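Local coordinates for borrelidin polyketide synthase, type I (Streptomyces parvulus, PDB 6OBT), which probably catalyses the dehydration of beta-hydroxyacyl intermediates during polyketide chain elongation in borrelidin biosynthesis, as the dehydratase domain of a modular synthase, at residues A[38-46]-A[85-96]; A[208-216]-A[227-238]. One frame throughout, in Å; residues are numbered along the deposited sequence.

Contact 1 (A[38-46]-A[85-96])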
loop_
_atom_site.group_PDB
_atom_site.type_symbol
_atom_site.label_atom_id
_atom_site.label_comp_id
_atom_site.label_asym_id
_atom_site.label_seq_id
_atom_site.Cartn_x
_atom_site.Cartn_y
_atom_site.Cartn_z
ATOM N N THR A 38 -7.416 -3.704 -1.321
ATOM C CA THR A 38 -8.175 -4.646 -2.139
ATOM C C THR A 38 -7.607 -6.040 -1.943
ATOM O O THR A 38 -6.391 -6.227 -2.004
ATOM C CB THR A 38 -8.120 -4.260 -3.620
ATOM O OG1 THR A 38 -8.585 -2.913 -3.777
ATOM C CG2 THR A 38 -9.002 -5.181 -4.448
ATOM N N GLU A 39 -8.482 -7.010 -1.689
ATOM C CA GLU A 39 -8.058 -8.404 -1.697
ATOM C C GLU A 39 -7.629 -8.787 -3.110
ATOM O O GLU A 39 -8.400 -8.638 -4.062
ATOM C CB GLU A 39 -9.190 -9.303 -1.211
ATOM C CG GLU A 39 -9.605 -9.069 0.225
ATOM C CD GLU A 39 -8.827 -9.925 1.208
ATOM O OE1 GLU A 39 -7.997 -10.745 0.757
ATOM O OE2 GLU A 39 -9.048 -9.780 2.433
ATOM N N ALA A 40 -6.400 -9.284 -3.246
ATOM C CA ALA A 40 -5.783 -9.485 -4.553
ATOM C C ALA A 40 -5.781 -10.936 -5.030
ATOM O O ALA A 40 -5.452 -11.181 -6.196
ATOM C CB ALA A 40 -4.347 -8.938 -4.541
ATOM N N GLY A 41 -6.128 -11.898 -4.173
ATOM C CA GLY A 41 -6.343 -13.267 -4.621
ATOM C C GLY A 41 -5.117 -14.061 -5.029
ATOM O O GLY A 41 -5.250 -15.060 -5.742
ATOM N N HIS A 42 -3.922 -13.645 -4.616
ATOM C CA HIS A 42 -2.693 -14.387 -4.866
ATOM C C HIS A 42 -2.045 -14.757 -3.545
ATOM O O HIS A 42 -2.059 -13.966 -2.597
ATOM C CB HIS A 42 -1.695 -13.588 -5.698
ATOM C CG HIS A 42 -0.629 -14.438 -6.321
ATOM N ND1 HIS A 42 0.517 -14.815 -5.651
ATOM C CD2 HIS A 42 -0.560 -15.021 -7.544
ATOM C CE1 HIS A 42 1.260 -15.568 -6.442
ATOM N NE2 HIS A 42 0.626 -15.713 -7.596
ATOM N N ALA A 43 -1.456 -15.954 -3.500
ATOM C CA ALA A 43 -0.841 -16.442 -2.268
ATOM C C ALA A 43 0.330 -15.564 -1.831
ATOM O O ALA A 43 0.472 -15.261 -0.638
ATOM C CB ALA A 43 -0.381 -17.891 -2.449
ATOM N N PHE A 44 1.166 -15.127 -2.777
ATOM C CA PHE A 44 2.341 -14.332 -2.429
ATOM C C PHE A 44 2.023 -12.855 -2.234
ATOM O O PHE A 44 2.722 -12.184 -1.471
ATOM C CB PHE A 44 3.417 -14.442 -3.500
ATOM C CG PHE A 44 4.096 -15.784 -3.555
ATOM C CD1 PHE A 44 3.976 -16.686 -2.513
ATOM C CD2 PHE A 44 4.850 -16.134 -4.656
ATOM C CE1 PHE A 44 4.603 -17.930 -2.578
ATOM C CE2 PHE A 44 5.476 -17.367 -4.729
ATOM C CZ PHE A 44 5.355 -18.263 -3.685
ATOM N N VAL A 45 1.035 -12.314 -2.942
ATOM C CA VAL A 45 0.684 -10.904 -2.752
ATOM C C VAL A 45 -0.808 -10.814 -2.462
ATOM O O VAL A 45 -1.613 -10.565 -3.370
ATOM C CB VAL A 45 1.108 -10.042 -3.952
ATOM C CG1 VAL A 45 2.603 -9.802 -3.893
ATOM C CG2 VAL A 45 0.736 -10.689 -5.279
ATOM N N PRO A 46 -1.218 -11.031 -1.211
ATOM C CA PRO A 46 -2.654 -11.107 -0.897
ATOM C C PRO A 46 -3.385 -9.772 -0.943
ATOM O O PRO A 46 -4.623 -9.774 -0.897
ATOM C CB PRO A 46 -2.674 -11.675 0.530
ATOM C CG PRO A 46 -1.299 -12.238 0.752
ATOM C CD PRO A 46 -0.375 -11.409 -0.066
ATOM N N VAL A 85 8.945 -17.114 -10.164
ATOM C CA VAL A 85 7.959 -16.500 -9.272
ATOM C C VAL A 85 7.678 -15.065 -9.710
ATOM O O VAL A 85 6.529 -14.603 -9.678
ATOM C CB VAL A 85 8.425 -16.551 -7.798
ATOM C CG1 VAL A 85 7.600 -15.571 -6.960
ATOM C CG2 VAL A 85 8.279 -17.961 -7.245
ATOM N N TRP A 86 8.716 -14.341 -10.138
ATOM C CA TRP A 86 8.485 -12.955 -10.532
ATOM C C TRP A 86 7.685 -12.877 -11.823
ATOM O O TRP A 86 6.940 -11.917 -12.026
ATOM C CB TRP A 86 9.807 -12.212 -10.682
ATOM C CG TRP A 86 10.679 -12.230 -9.410
ATOM C CD1 TRP A 86 11.920 -12.762 -9.281
ATOM C CD2 TRP A 86 10.339 -11.684 -8.124
ATOM N NE1 TRP A 86 12.381 -12.590 -7.991
ATOM C CE2 TRP A 86 11.428 -11.930 -7.265
ATOM C CE3 TRP A 86 9.213 -11.019 -7.617
ATOM C CZ2 TRP A 86 11.435 -11.517 -5.921
ATOM C CZ3 TRP A 86 9.216 -10.614 -6.292
ATOM C CH2 TRP A 86 10.319 -10.869 -5.457
ATOM N N VAL A 87 7.801 -13.880 -12.699
ATOM C CA VAL A 87 6.967 -13.874 -13.901
ATOM C C VAL A 87 5.517 -14.173 -13.542
ATOM O O VAL A 87 4.588 -13.539 -14.062
ATOM C CB VAL A 87 7.500 -14.870 -14.952
ATOM C CG1 VAL A 87 6.667 -14.744 -16.255
ATOM C CG2 VAL A 87 8.962 -14.612 -15.225
ATOM N N GLU A 88 5.305 -15.181 -12.688
ATOM C CA GLU A 88 3.975 -15.496 -12.181
ATOM C C GLU A 88 3.298 -14.273 -11.562
ATOM O O GLU A 88 2.109 -13.999 -11.823
ATOM C CB GLU A 88 4.103 -16.651 -11.174
ATOM C CG GLU A 88 3.051 -16.685 -10.049
ATOM C CD GLU A 88 1.760 -17.318 -10.516
ATOM O OE1 GLU A 88 0.851 -17.554 -9.695
ATOM O OE2 GLU A 88 1.661 -17.582 -11.729
ATOM N N LEU A 89 4.035 -13.515 -10.733
ATOM C CA LEU A 89 3.459 -12.310 -10.135
ATOM C C LEU A 89 3.145 -11.259 -11.192
ATOM O O LEU A 89 2.128 -10.575 -11.102
ATOM C CB LEU A 89 4.409 -11.734 -9.072
ATOM C CG LEU A 89 4.580 -12.618 -7.839
ATOM C CD1 LEU A 89 5.621 -12.036 -6.860
ATOM C CD2 LEU A 89 3.253 -12.848 -7.156
ATOM N N ALA A 90 4.019 -11.098 -12.191
ATOM C CA ALA A 90 3.723 -10.150 -13.257
ATOM C C ALA A 90 2.470 -10.559 -14.024
ATOM O O ALA A 90 1.631 -9.707 -14.350
ATOM C CB ALA A 90 4.919 -10.034 -14.203
ATOM N N LEU A 91 2.322 -11.862 -14.316
ATOM C CA LEU A 91 1.129 -12.340 -15.020
ATOM C C LEU A 91 -0.128 -12.079 -14.202
ATOM O O LEU A 91 -1.189 -11.750 -14.754
ATOM C CB LEU A 91 1.254 -13.838 -15.327
ATOM C CG LEU A 91 2.198 -14.194 -16.472
ATOM C CD1 LEU A 91 2.701 -15.645 -16.363
ATOM C CD2 LEU A 91 1.458 -13.996 -17.796
ATOM N N HIS A 92 -0.020 -12.200 -12.874
ATOM C CA HIS A 92 -1.182 -11.993 -12.022
ATOM C C HIS A 92 -1.549 -10.515 -11.957
ATOM O O HIS A 92 -2.722 -10.147 -12.102
ATOM C CB HIS A 92 -0.916 -12.534 -10.617
ATOM C CG HIS A 92 -2.007 -12.208 -9.649
ATOM N ND1 HIS A 92 -3.105 -13.020 -9.465
ATOM C CD2 HIS A 92 -2.190 -11.137 -8.841
ATOM C CE1 HIS A 92 -3.907 -12.473 -8.569
ATOM N NE2 HIS A 92 -3.380 -11.326 -8.183
ATOM N N ALA A 93 -0.552 -9.653 -11.724
ATOM C CA ALA A 93 -0.809 -8.209 -11.654
ATOM C C ALA A 93 -1.250 -7.650 -13.002
ATOM O O ALA A 93 -2.161 -6.813 -13.069
ATOM C CB ALA A 93 0.445 -7.489 -11.169
ATOM N N GLY A 94 -0.606 -8.088 -14.087
ATOM C CA GLY A 94 -0.975 -7.589 -15.400
ATOM C C GLY A 94 -2.404 -7.937 -15.765
ATOM O O GLY A 94 -3.147 -7.099 -16.286
ATOM N N HIS A 95 -2.811 -9.177 -15.486
ATOM C CA HIS A 95 -4.190 -9.572 -15.727
ATOM C C HIS A 95 -5.152 -8.710 -14.922
ATOM O O HIS A 95 -6.175 -8.258 -15.443
ATOM C CB HIS A 95 -4.386 -11.040 -15.374
ATOM C CG HIS A 95 -5.784 -11.522 -15.583
ATOM N ND1 HIS A 95 -6.261 -11.906 -16.816
ATOM C CD2 HIS A 95 -6.815 -11.672 -14.717
ATOM C CE1 HIS A 95 -7.525 -12.274 -16.702
ATOM N NE2 HIS A 95 -7.885 -12.141 -15.438
ATOM N N GLN A 96 -4.842 -8.464 -13.651
ATOM C CA GLN A 96 -5.710 -7.593 -12.863
ATOM C C GLN A 96 -5.731 -6.167 -13.390
ATOM O O GLN A 96 -6.691 -5.434 -13.121
ATOM C CB GLN A 96 -5.284 -7.612 -11.392
ATOM C CG GLN A 96 -5.696 -8.905 -10.693
ATOM C CD GLN A 96 -5.544 -8.842 -9.183
ATOM O OE1 GLN A 96 -4.774 -8.044 -8.657
ATOM N NE2 GLN A 96 -6.283 -9.693 -8.481
#

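Contact 2 (A[208-216]-A[227-238])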
loop_
_atom_site.group_PDB
_atom_site.type_symbol
_atom_site.label_atom_id
_atom_site.label_comp_id
_atom_site.label_asym_id
_atom_site.label_seq_id
_atom_site.Cartn_x
_atom_site.Cartn_y
_atom_site.Cartn_z
ATOM N N ASP A 208 13.265 -30.217 -31.304
ATOM C CA ASP A 208 12.603 -29.720 -30.109
ATOM C C ASP A 208 12.627 -30.748 -28.984
ATOM O O ASP A 208 12.798 -31.952 -29.193
ATOM C CB ASP A 208 11.152 -29.335 -30.399
ATOM C CG ASP A 208 11.037 -28.208 -31.387
ATOM O OD1 ASP A 208 12.054 -27.532 -31.645
ATOM O OD2 ASP A 208 9.920 -27.992 -31.904
ATOM N N LEU A 209 12.432 -30.235 -27.774
ATOM C CA LEU A 209 12.243 -31.027 -26.571
ATOM C C LEU A 209 10.765 -31.038 -26.192
ATOM O O LEU A 209 10.129 -29.978 -26.163
ATOM C CB LEU A 209 13.068 -30.407 -25.445
ATOM C CG LEU A 209 13.256 -31.116 -24.123
ATOM C CD1 LEU A 209 14.401 -32.092 -24.276
ATOM C CD2 LEU A 209 13.569 -30.056 -23.086
ATOM N N VAL A 210 10.213 -32.222 -25.901
ATOM C CA VAL A 210 8.866 -32.303 -25.342
ATOM C C VAL A 210 8.900 -33.119 -24.057
ATOM O O VAL A 210 9.701 -34.047 -23.907
ATOM C CB VAL A 210 7.813 -32.869 -26.328
ATOM C CG1 VAL A 210 7.704 -31.971 -27.548
ATOM C CG2 VAL A 210 8.149 -34.325 -26.741
ATOM N N ALA A 211 8.020 -32.755 -23.122
ATOM C CA ALA A 211 8.054 -33.324 -21.785
ATOM C C ALA A 211 6.667 -33.308 -21.156
ATOM O O ALA A 211 5.856 -32.411 -21.419
ATOM C CB ALA A 211 9.035 -32.560 -20.885
ATOM N N GLU A 212 6.416 -34.317 -20.321
ATOM C CA GLU A 212 5.296 -34.333 -19.385
ATOM C C GLU A 212 5.816 -33.929 -18.012
ATOM O O GLU A 212 6.786 -34.513 -17.519
ATOM C CB GLU A 212 4.644 -35.719 -19.314
ATOM C CG GLU A 212 3.740 -36.022 -20.488
ATOM C CD GLU A 212 3.287 -37.471 -20.529
ATOM O OE1 GLU A 212 2.752 -37.887 -21.578
ATOM O OE2 GLU A 212 3.455 -38.189 -19.517
ATOM N N ILE A 213 5.182 -32.921 -17.411
ATOM C CA ILE A 213 5.613 -32.329 -16.146
ATOM C C ILE A 213 4.377 -32.162 -15.267
ATOM O O ILE A 213 3.363 -31.633 -15.731
ATOM C CB ILE A 213 6.295 -30.967 -16.387
ATOM C CG1 ILE A 213 7.410 -31.099 -17.435
ATOM C CG2 ILE A 213 6.874 -30.418 -15.100
ATOM C CD1 ILE A 213 7.935 -29.780 -17.971
ATOM N N SER A 214 4.444 -32.611 -14.008
ATOM C CA SER A 214 3.263 -32.493 -13.153
ATOM C C SER A 214 3.635 -32.359 -11.677
ATOM O O SER A 214 4.671 -32.851 -11.232
ATOM C CB SER A 214 2.312 -33.677 -13.356
ATOM O OG SER A 214 2.937 -34.913 -13.101
ATOM N N LEU A 215 2.758 -31.689 -10.923
ATOM C CA LEU A 215 2.983 -31.454 -9.501
ATOM C C LEU A 215 2.756 -32.741 -8.705
ATOM O O LEU A 215 2.034 -33.643 -9.153
ATOM C CB LEU A 215 2.049 -30.345 -8.998
ATOM C CG LEU A 215 2.426 -28.924 -9.417
ATOM C CD1 LEU A 215 1.226 -27.971 -9.358
ATOM C CD2 LEU A 215 3.565 -28.434 -8.535
ATOM N N PRO A 216 3.387 -32.862 -7.532
ATOM C CA PRO A 216 3.043 -33.959 -6.618
ATOM C C PRO A 216 1.566 -33.914 -6.262
ATOM O O PRO A 216 0.952 -32.846 -6.205
ATOM C CB PRO A 216 3.912 -33.687 -5.381
ATOM C CG PRO A 216 4.896 -32.652 -5.789
ATOM C CD PRO A 216 4.316 -31.894 -6.922
ATOM N N HIS A 227 1.389 -22.605 -10.477
ATOM C CA HIS A 227 2.186 -22.851 -9.275
ATOM C C HIS A 227 3.680 -22.754 -9.585
ATOM O O HIS A 227 4.150 -23.371 -10.558
ATOM C CB HIS A 227 1.885 -24.239 -8.702
ATOM C CG HIS A 227 2.409 -24.453 -7.316
ATOM N ND1 HIS A 227 3.731 -24.758 -7.058
ATOM C CD2 HIS A 227 1.788 -24.414 -6.113
ATOM C CE1 HIS A 227 3.902 -24.884 -5.751
ATOM N NE2 HIS A 227 2.737 -24.683 -5.154
ATOM N N PRO A 228 4.460 -22.029 -8.772
ATOM C CA PRO A 228 5.898 -21.863 -9.068
ATOM C C PRO A 228 6.670 -23.153 -9.287
ATOM O O PRO A 228 7.619 -23.165 -10.084
ATOM C CB PRO A 228 6.406 -21.102 -7.834
ATOM C CG PRO A 228 5.228 -20.250 -7.448
ATOM C CD PRO A 228 4.006 -21.105 -7.711
ATOM N N GLY A 229 6.327 -24.231 -8.582
ATOM C CA GLY A 229 7.100 -25.455 -8.742
ATOM C C GLY A 229 6.892 -26.080 -10.102
ATOM O O GLY A 229 7.810 -26.692 -10.666
ATOM N N LEU A 230 5.689 -25.934 -10.644
ATOM C CA LEU A 230 5.392 -26.455 -11.972
ATOM C C LEU A 230 5.905 -25.504 -13.046
ATOM O O LEU A 230 6.511 -25.938 -14.031
ATOM C CB LEU A 230 3.890 -26.674 -12.097
ATOM C CG LEU A 230 3.367 -27.217 -13.418
ATOM C CD1 LEU A 230 4.025 -28.551 -13.681
ATOM C CD2 LEU A 230 1.880 -27.371 -13.355
ATOM N N PHE A 231 5.695 -24.198 -12.842
ATOM C CA PHE A 231 6.309 -23.189 -13.696
ATOM C C PHE A 231 7.826 -23.395 -13.787
ATOM O O PHE A 231 8.406 -23.351 -14.881
ATOM C CB PHE A 231 5.953 -21.798 -13.133
ATOM C CG PHE A 231 5.962 -20.670 -14.144
ATOM C CD1 PHE A 231 5.208 -19.528 -13.912
ATOM C CD2 PHE A 231 6.755 -20.720 -15.278
ATOM C CE1 PHE A 231 5.209 -18.473 -14.806
ATOM C CE2 PHE A 231 6.767 -19.672 -16.172
ATOM C CZ PHE A 231 6.004 -18.544 -15.933
ATOM N N ASP A 232 8.493 -23.634 -12.647
ATOM C CA ASP A 232 9.943 -23.778 -12.690
ATOM C C ASP A 232 10.357 -25.063 -13.404
ATOM O O ASP A 232 11.351 -25.085 -14.147
ATOM C CB ASP A 232 10.534 -23.762 -11.277
ATOM C CG ASP A 232 12.030 -23.849 -11.290
ATOM O OD1 ASP A 232 12.594 -24.891 -10.863
ATOM O OD2 ASP A 232 12.649 -22.880 -11.775
ATOM N N ALA A 233 9.627 -26.149 -13.173
ATOM C CA ALA A 233 9.984 -27.400 -13.840
ATOM C C ALA A 233 9.762 -27.313 -15.347
ATOM O O ALA A 233 10.468 -27.985 -16.112
ATOM C CB ALA A 233 9.190 -28.551 -13.239
ATOM N N ALA A 234 8.820 -26.473 -15.792
ATOM C CA ALA A 234 8.649 -26.225 -17.223
ATOM C C ALA A 234 9.928 -25.663 -17.830
ATOM O O ALA A 234 10.343 -26.066 -18.927
ATOM C CB ALA A 234 7.480 -25.267 -17.459
ATOM N N VAL A 235 10.576 -24.747 -17.111
ATOM C CA VAL A 235 11.802 -24.103 -17.571
ATOM C C VAL A 235 13.015 -24.993 -17.347
ATOM O O VAL A 235 13.884 -25.102 -18.221
ATOM C CB VAL A 235 11.969 -22.739 -16.869
ATOM C CG1 VAL A 235 13.327 -22.146 -17.205
ATOM C CG2 VAL A 235 10.851 -21.799 -17.288
ATOM N N HIS A 236 13.136 -25.619 -16.170
ATOM C CA HIS A 236 14.371 -26.341 -15.910
ATOM C C HIS A 236 14.426 -27.686 -16.629
ATOM O O HIS A 236 15.484 -28.320 -16.662
ATOM C CB HIS A 236 14.620 -26.486 -14.390
ATOM C CG HIS A 236 13.750 -27.481 -13.674
ATOM N ND1 HIS A 236 13.145 -27.186 -12.471
ATOM C CD2 HIS A 236 13.467 -28.785 -13.922
ATOM C CE1 HIS A 236 12.487 -28.245 -12.034
ATOM N NE2 HIS A 236 12.662 -29.231 -12.899
ATOM N N SER A 237 13.331 -28.101 -17.262
ATOM C CA SER A 237 13.365 -29.322 -18.060
ATOM C C SER A 237 14.209 -29.167 -19.317
ATOM O O SER A 237 14.595 -30.175 -19.920
ATOM C CB SER A 237 11.938 -29.730 -18.415
ATOM O OG SER A 237 11.312 -30.276 -17.267
ATOM N N VAL A 238 14.540 -27.930 -19.696
ATOM C CA VAL A 238 15.374 -27.682 -20.869
ATOM C C VAL A 238 16.760 -28.306 -20.722
ATOM O O VAL A 238 17.410 -28.611 -21.727
ATOM C CB VAL A 238 15.471 -26.168 -21.136
ATOM C CG1 VAL A 238 16.350 -25.484 -20.085
ATOM C CG2 VAL A 238 15.988 -25.909 -22.541
#

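Contact 1 (A[38-46]-A[85-96])
Both imidazoles swing CG away from their own backbone N (chi1 -162° in His-42, 173° in His-92), and the His-42 edge turns to the His-92 face with ring centroids 4.9 Å apart. The two side chains slide past each other in opposite directions, which sets His-42 CB over the middle of the His-92 ring. Both nitrogens of the His-42 ring are bonded: ND1 accepts from Phe-44 N at 3.0 Å, and NE2 donates to Glu-88 OE1 at 2.8 Å and 155°, on the anti side but tilted out of the plane of the buried carboxylate. These bonds fix the ring's rotation. OE1 also accepts from Gly-225 N and OE2 from Leu-226 N, tying the glutamate to the loop before helix 228-236. Helix 83-97 is the long helix of the first hotdog in a dehydratase double hotdog fold, and residues 40-46 are a loop laid along one side of it. Leu-89 CD2 makes a CH-pi contact over one face of the His-42 ring, offset toward its rim, 3.4 Å from CE1, and the same methyl touches Val-45 CG2 and Phe-44 CB. One turn back, Val-85 CG1 lies 3.6 Å from Phe-44 CE2. At the other end, Ala-40 O receives two weak hydrogen bonds, from His-92 NE2 and Gln-96 NE2, each 2.9 Å long; Gln-96 OE1 meanwhile accepts from Trp-58 NE1.

Contact 2 (A[208-216]-A[227-238])
Ile-213 pushes into the helix with both branches. Its CG2, placed anti to the backbone N by a chi1 of -52°, packs 3.5 Å from Ala-233 CB and also touches Leu-230 CD1. Ile-213 CD1 reaches further along the helix, toward Ala-234 CA and 3.5 Å from Ser-237 OG. The next apolar group is built on Leu-215, just past the strand: its CG sits 3.8 Å from Leu-230 CB, the two leucines crossing at about a right angle, while Leu-215 CD1 rests on His-227 CB. At the far end Leu-209 CD2 lies 3.3 Å from the carbonyl O of Ser-237 and against Val-238 CA.

Strand 208-214 and helix 228-236 run nearly antiparallel, at 160° with axes 8.4 Å apart, the strand being one of the curved sheet that wraps the helix in the second half of a double hotdog dehydratase.

No polar bond joins the two segments; three side-chain bonds lie inside 227-238. His-227 is the N-cap, its ND1 accepting from Gly-229 N at 3.1 Å. Ser-237 OG donates to Ala-233 O at 2.7 Å, so the hydroxyl facing Ile-213 is already engaged. On another side of the helix, His-236 ND1 donates to Asp-232 OD1 at 2.9 Å; the oxygen lies in the imidazole plane, but the donor stands above the carboxylate plane. His-236 NE2 is bonded to Tyr-182 OH. The spacing of Asp-232 and His-236 agrees with the DxxxQ/H motif of polyketide dehydratases.

With Ser-237 OG and both His-236 nitrogens bonded elsewhere, the helix meets the strand mainly through aliphatic contacts, with methyls also against a carbonyl and a hydroxyl oxygen, so shape rather than bond direction sets how the two sit, and the Asp-232 and His-236 pair takes no part in holding the strand.

Overall arrangement
Both contacts are largely buried, and each involves one of the two hotdog helices, 83-97 in contact 1 and 228-236 in contact 2. Their centres are about 20 Å apart, on opposite sides of the chain's centre, yet the helices meet: Val-85 CG2 packs 3.7 Å from Pro-228 CB, and Phe-231 lies against Val-87 and Glu-88. The chemistry differs with the partner. In contact 1 an irregular loop is held by a His-carboxylate bond and two weak bonds to a backbone carbonyl, mixed with apolar packing, and Thr-38, in strand 38-39, and Pro-46 pack on the second subunit. Contact 2, which no other chain touches, sets a regular strand on its helix by mainly aliphatic packing.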